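PDB 4OZK: putative bacteriocin from Brevibacillus laterosporus, which probably kills or inhibits a broad range of competing bacteria as a leaderless class IId bacteriocin with a disulfide-stapled, defensin-like structure. Local coordinates for residues T14-H19 with N23-H28. Numbering follows the deposited sequence.
Sequences TDYQCH and NKMYRH
Met25 and Arg27 clasp the ring of Tyr16 between them, and this sandwich is the tight part of the contact. The methyl CE of Met25 sits over one face, off centre, 3.4 Å from Tyr16 CG. Over the opposite face, CD of Arg27 stands almost on the ring normal, and the guanidinium beyond it lies nearly flat on the ring, planes 13° apart. With CG of Arg27 between its backbone N and carbonyl carbon (chi1 64°) and the chain extended to NE, the side chain runs across the ring. Glu44 of strand 38-48 takes NE in a salt bridge, while a water at the guanidinium edge links NH1 to Tyr16 N. Tyr16, Met25 and Arg27 belong to the hairpin of strands 8-19 and 24-33 in this defensin-like three-stranded antiparallel sheet; the Cys18-Cys49 disulfide ties the hairpin to the C-terminal end of the chain. Gln17 and Tyr26 form a hydrogen-bonded pair. Before the regular strand resumes at Gln17, Thr14 OG1 accepts His28 N at 171°, while Thr14 N donates to His28 O. Toward the turn, where Asn23 and Lys24 are exposed, the grip slackens: the His19 and Tyr26 rings meet only obliquely, centroids 5.7 Å apart, and Asn23 N reaches His19 O through a weak, bent bond.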
ATOM      1  N   THR A  14      -0.747  -3.885   3.327  1.00 22.54           N
ATOM      2  CA  THR A  14      -0.284  -5.252   3.469  1.00 17.27           C
ATOM      3  C   THR A  14       0.860  -5.298   4.484  1.00 20.80           C
ATOM      4  O   THR A  14       1.381  -4.256   4.922  1.00 18.47           O
ATOM      5  CB  THR A  14       0.200  -5.813   2.106  1.00 19.41           C
ATOM      6  OG1 THR A  14       1.422  -5.165   1.720  1.00 16.18           O
ATOM      7  CG2 THR A  14      -0.858  -5.562   1.029  1.00 17.41           C
ATOM      8  N   ASP A  15       1.247  -6.506   4.864  1.00 18.80           N
ATOM      9  CA  ASP A  15       2.373  -6.664   5.763  1.00 20.54           C
ATOM     10  C   ASP A  15       3.710  -6.656   5.019  1.00 23.22           C
ATOM     11  O   ASP A  15       3.791  -7.022   3.839  1.00 20.95           O
ATOM     12  CB  ASP A  15       2.208  -7.928   6.600  1.00 27.26           C
ATOM     13  CG  ASP A  15       1.175  -7.762   7.691  1.00 39.65           C
ATOM     14  OD1 ASP A  15       0.899  -6.599   8.081  1.00 41.97           O
ATOM     15  OD2 ASP A  15       0.644  -8.790   8.159  1.00 51.04           O
ATOM     16  N   TYR A  16       4.756  -6.216   5.714  1.00 20.54           N
ATOM     17  CA  TYR A  16       6.091  -6.156   5.127  1.00 24.82           C
ATOM     18  C   TYR A  16       6.571  -7.526   4.608  1.00 27.00           C
ATOM     19  O   TYR A  16       6.308  -8.569   5.216  1.00 24.97           O
ATOM     20  CB  TYR A  16       7.088  -5.595   6.147  1.00 23.06           C
ATOM     21  CG  TYR A  16       7.193  -4.082   6.188  1.00 18.14           C
ATOM     22  CD1 TYR A  16       7.637  -3.370   5.074  1.00 22.62           C
ATOM     23  CD2 TYR A  16       6.895  -3.366   7.351  1.00 24.18           C
ATOM     24  CE1 TYR A  16       7.765  -1.979   5.098  1.00 17.65           C
ATOM     25  CE2 TYR A  16       7.021  -1.969   7.391  1.00 27.43           C
ATOM     26  CZ  TYR A  16       7.462  -1.288   6.259  1.00 24.67           C
ATOM     27  OH  TYR A  16       7.602   0.086   6.274  1.00 23.36           O
ATOM     28  N   GLN A  17       7.252  -7.511   3.467  1.00 25.64           N
ATOM     29  CA  GLN A  17       7.829  -8.715   2.880  1.00 24.74           C
ATOM     30  C   GLN A  17       9.262  -8.371   2.604  1.00 17.21           C
ATOM     31  O   GLN A  17       9.572  -7.212   2.353  1.00 23.73           O
ATOM     32  CB  GLN A  17       7.174  -9.031   1.530  1.00 28.65           C
ATOM     33  CG  GLN A  17       5.962  -9.940   1.572  1.00 46.66           C
ATOM     34  CD  GLN A  17       5.428 -10.199   0.178  1.00 59.15           C
ATOM     35  OE1 GLN A  17       6.177 -10.138  -0.796  1.00 65.32           O
ATOM     36  NE2 GLN A  17       4.131 -10.471   0.069  1.00 62.47           N
ATOM     37  N   CYS A  18      10.144  -9.360   2.622  1.00 18.73           N
ATOM     38  CA  CYS A  18      11.521  -9.099   2.219  1.00 18.60           C
ATOM     39  C   CYS A  18      11.646  -9.158   0.697  1.00 22.17           C
ATOM     40  O   CYS A  18      11.154 -10.098   0.055  1.00 23.38           O
ATOM     41  CB  CYS A  18      12.490 -10.095   2.869  1.00 20.95           C
ATOM     42  SG  CYS A  18      14.236  -9.717   2.517  1.00 43.66           S
ATOM     43  N   HIS A  19      12.280  -8.143   0.115  1.00 18.97           N
ATOM     44  CA  HIS A  19      12.630  -8.184  -1.300  1.00 24.29           C
ATOM     45  C   HIS A  19      14.000  -8.858  -1.475  1.00 26.20           C
ATOM     46  O   HIS A  19      15.016  -8.333  -1.018  1.00 32.44           O
ATOM     47  CB  HIS A  19      12.646  -6.771  -1.896  1.00 17.48           C
ATOM     48  CG  HIS A  19      12.536  -6.756  -3.384  1.00 13.41           C
ATOM     49  ND1 HIS A  19      13.570  -7.148  -4.208  1.00 16.92           N
ATOM     50  CD2 HIS A  19      11.507  -6.428  -4.198  1.00 19.96           C
ATOM     51  CE1 HIS A  19      13.185  -7.046  -5.470  1.00 18.15           C
ATOM     52  NE2 HIS A  19      11.937  -6.611  -5.491  1.00 20.25           N
ATOM     53  N   ASN A  23      17.156  -6.573  -0.961  1.00 23.79           N
ATOM     54  CA  ASN A  23      17.533  -6.868   0.426  1.00 26.90           C
ATOM     55  C   ASN A  23      16.966  -5.818   1.378  1.00 24.23           C
ATOM     56  O   ASN A  23      17.658  -5.303   2.256  1.00 25.62           O
ATOM     57  CB  ASN A  23      19.055  -7.014   0.575  1.00 30.37           C
ATOM     58  CG  ASN A  23      19.604  -8.186  -0.227  1.00 39.00           C
ATOM     59  OD1 ASN A  23      19.146  -9.324  -0.077  1.00 48.65           O
ATOM     60  ND2 ASN A  23      20.574  -7.909  -1.100  1.00 37.28           N
ATOM     61  N   LYS A  24      15.688  -5.513   1.175  1.00 24.08           N
ATOM     62  CA  LYS A  24      14.982  -4.485   1.926  1.00 23.97           C
ATOM     63  C   LYS A  24      13.501  -4.844   1.943  1.00 23.48           C
ATOM     64  O   LYS A  24      12.981  -5.414   0.973  1.00 19.19           O
ATOM     65  CB  LYS A  24      15.215  -3.121   1.270  1.00 27.30           C
ATOM     66  CG  LYS A  24      14.445  -1.967   1.870  1.00 32.66           C
ATOM     67  CD  LYS A  24      15.013  -0.639   1.376  1.00 45.19           C
ATOM     68  CE  LYS A  24      16.366  -0.354   2.014  1.00 56.50           C
ATOM     69  NZ  LYS A  24      17.204   0.572   1.198  1.00 61.62           N
ATOM     70  N   MET A  25      12.825  -4.534   3.047  1.00 26.86           N
ATOM     71  CA  MET A  25      11.417  -4.883   3.194  1.00 18.26           C
ATOM     72  C   MET A  25      10.492  -3.849   2.561  1.00 21.50           C
ATOM     73  O   MET A  25      10.746  -2.639   2.632  1.00 16.46           O
ATOM     74  CB  MET A  25      11.052  -5.027   4.672  1.00 19.46           C
ATOM     75  CG  MET A  25      11.951  -5.954   5.460  1.00 30.59           C
ATOM     76  SD  MET A  25      11.341  -6.061   7.149  1.00 55.72           S
ATOM     77  CE  MET A  25      10.417  -4.526   7.246  1.00 20.48           C
ATOM     78  N   TYR A  26       9.405  -4.326   1.961  1.00 16.12           N
ATOM     79  CA  TYR A  26       8.409  -3.443   1.360  1.00 15.61           C
ATOM     80  C   TYR A  26       7.000  -3.897   1.727  1.00 16.16           C
ATOM     81  O   TYR A  26       6.764  -5.068   2.062  1.00 18.83           O
ATOM     82  CB  TYR A  26       8.552  -3.434  -0.166  1.00 13.45           C
ATOM     83  CG  TYR A  26       8.186  -4.760  -0.804  1.00 17.96           C
ATOM     84  CD1 TYR A  26       6.896  -4.996  -1.283  1.00 11.74           C
ATOM     85  CD2 TYR A  26       9.136  -5.781  -0.918  1.00 15.55           C
ATOM     86  CE1 TYR A  26       6.559  -6.219  -1.854  1.00 15.91           C
ATOM     87  CE2 TYR A  26       8.815  -7.000  -1.493  1.00 17.71           C
ATOM     88  CZ  TYR A  26       7.529  -7.213  -1.959  1.00 21.72           C
ATOM     89  OH  TYR A  26       7.223  -8.426  -2.529  1.00 25.42           O
ATOM     90  N   ARG A  27       6.059  -2.966   1.675  1.00 15.33           N
ATOM     91  CA  ARG A  27       4.652  -3.322   1.767  1.00 11.59           C
ATOM     92  C   ARG A  27       3.860  -2.380   0.894  1.00 13.30           C
ATOM     93  O   ARG A  27       4.385  -1.355   0.427  1.00 13.09           O
ATOM     94  CB  ARG A  27       4.153  -3.285   3.215  1.00 18.04           C
ATOM     95  CG  ARG A  27       4.180  -1.915   3.869  1.00 11.84           C
ATOM     96  CD  ARG A  27       3.772  -2.027   5.328  1.00 17.32           C
ATOM     97  NE  ARG A  27       3.719  -0.714   5.970  1.00 23.42           N
ATOM     98  CZ  ARG A  27       3.579  -0.519   7.278  1.00 26.82           C
ATOM     99  NH1 ARG A  27       3.482  -1.556   8.099  1.00 31.39           N
ATOM    100  NH2 ARG A  27       3.542   0.715   7.764  1.00 27.11           N
ATOM    101  N   HIS A  28       2.595  -2.722   0.673  1.00 17.05           N
ATOM    102  CA  HIS A  28       1.733  -1.947  -0.216  1.00 13.75           C
ATOM    103  C   HIS A  28       0.706  -1.158   0.589  1.00 18.97           C
ATOM    104  O   HIS A  28      -0.005  -1.729   1.420  1.00 19.04           O
ATOM    105  CB  HIS A  28       1.014  -2.890  -1.180  1.00 10.23           C
ATOM    106  CG  HIS A  28       1.929  -3.577  -2.151  1.00 12.29           C
ATOM    107  ND1 HIS A  28       3.242  -3.193  -2.337  1.00 20.71           N
ATOM    108  CD2 HIS A  28       1.714  -4.613  -2.997  1.00 12.46           C
ATOM    109  CE1 HIS A  28       3.797  -3.966  -3.257  1.00 15.93           C
ATOM    110  NE2 HIS A  28       2.893  -4.834  -3.671  1.00 17.47           N
TER
HETATM  111  O   HOH W   1       3.825  -4.656   8.428  1.00 10.87           O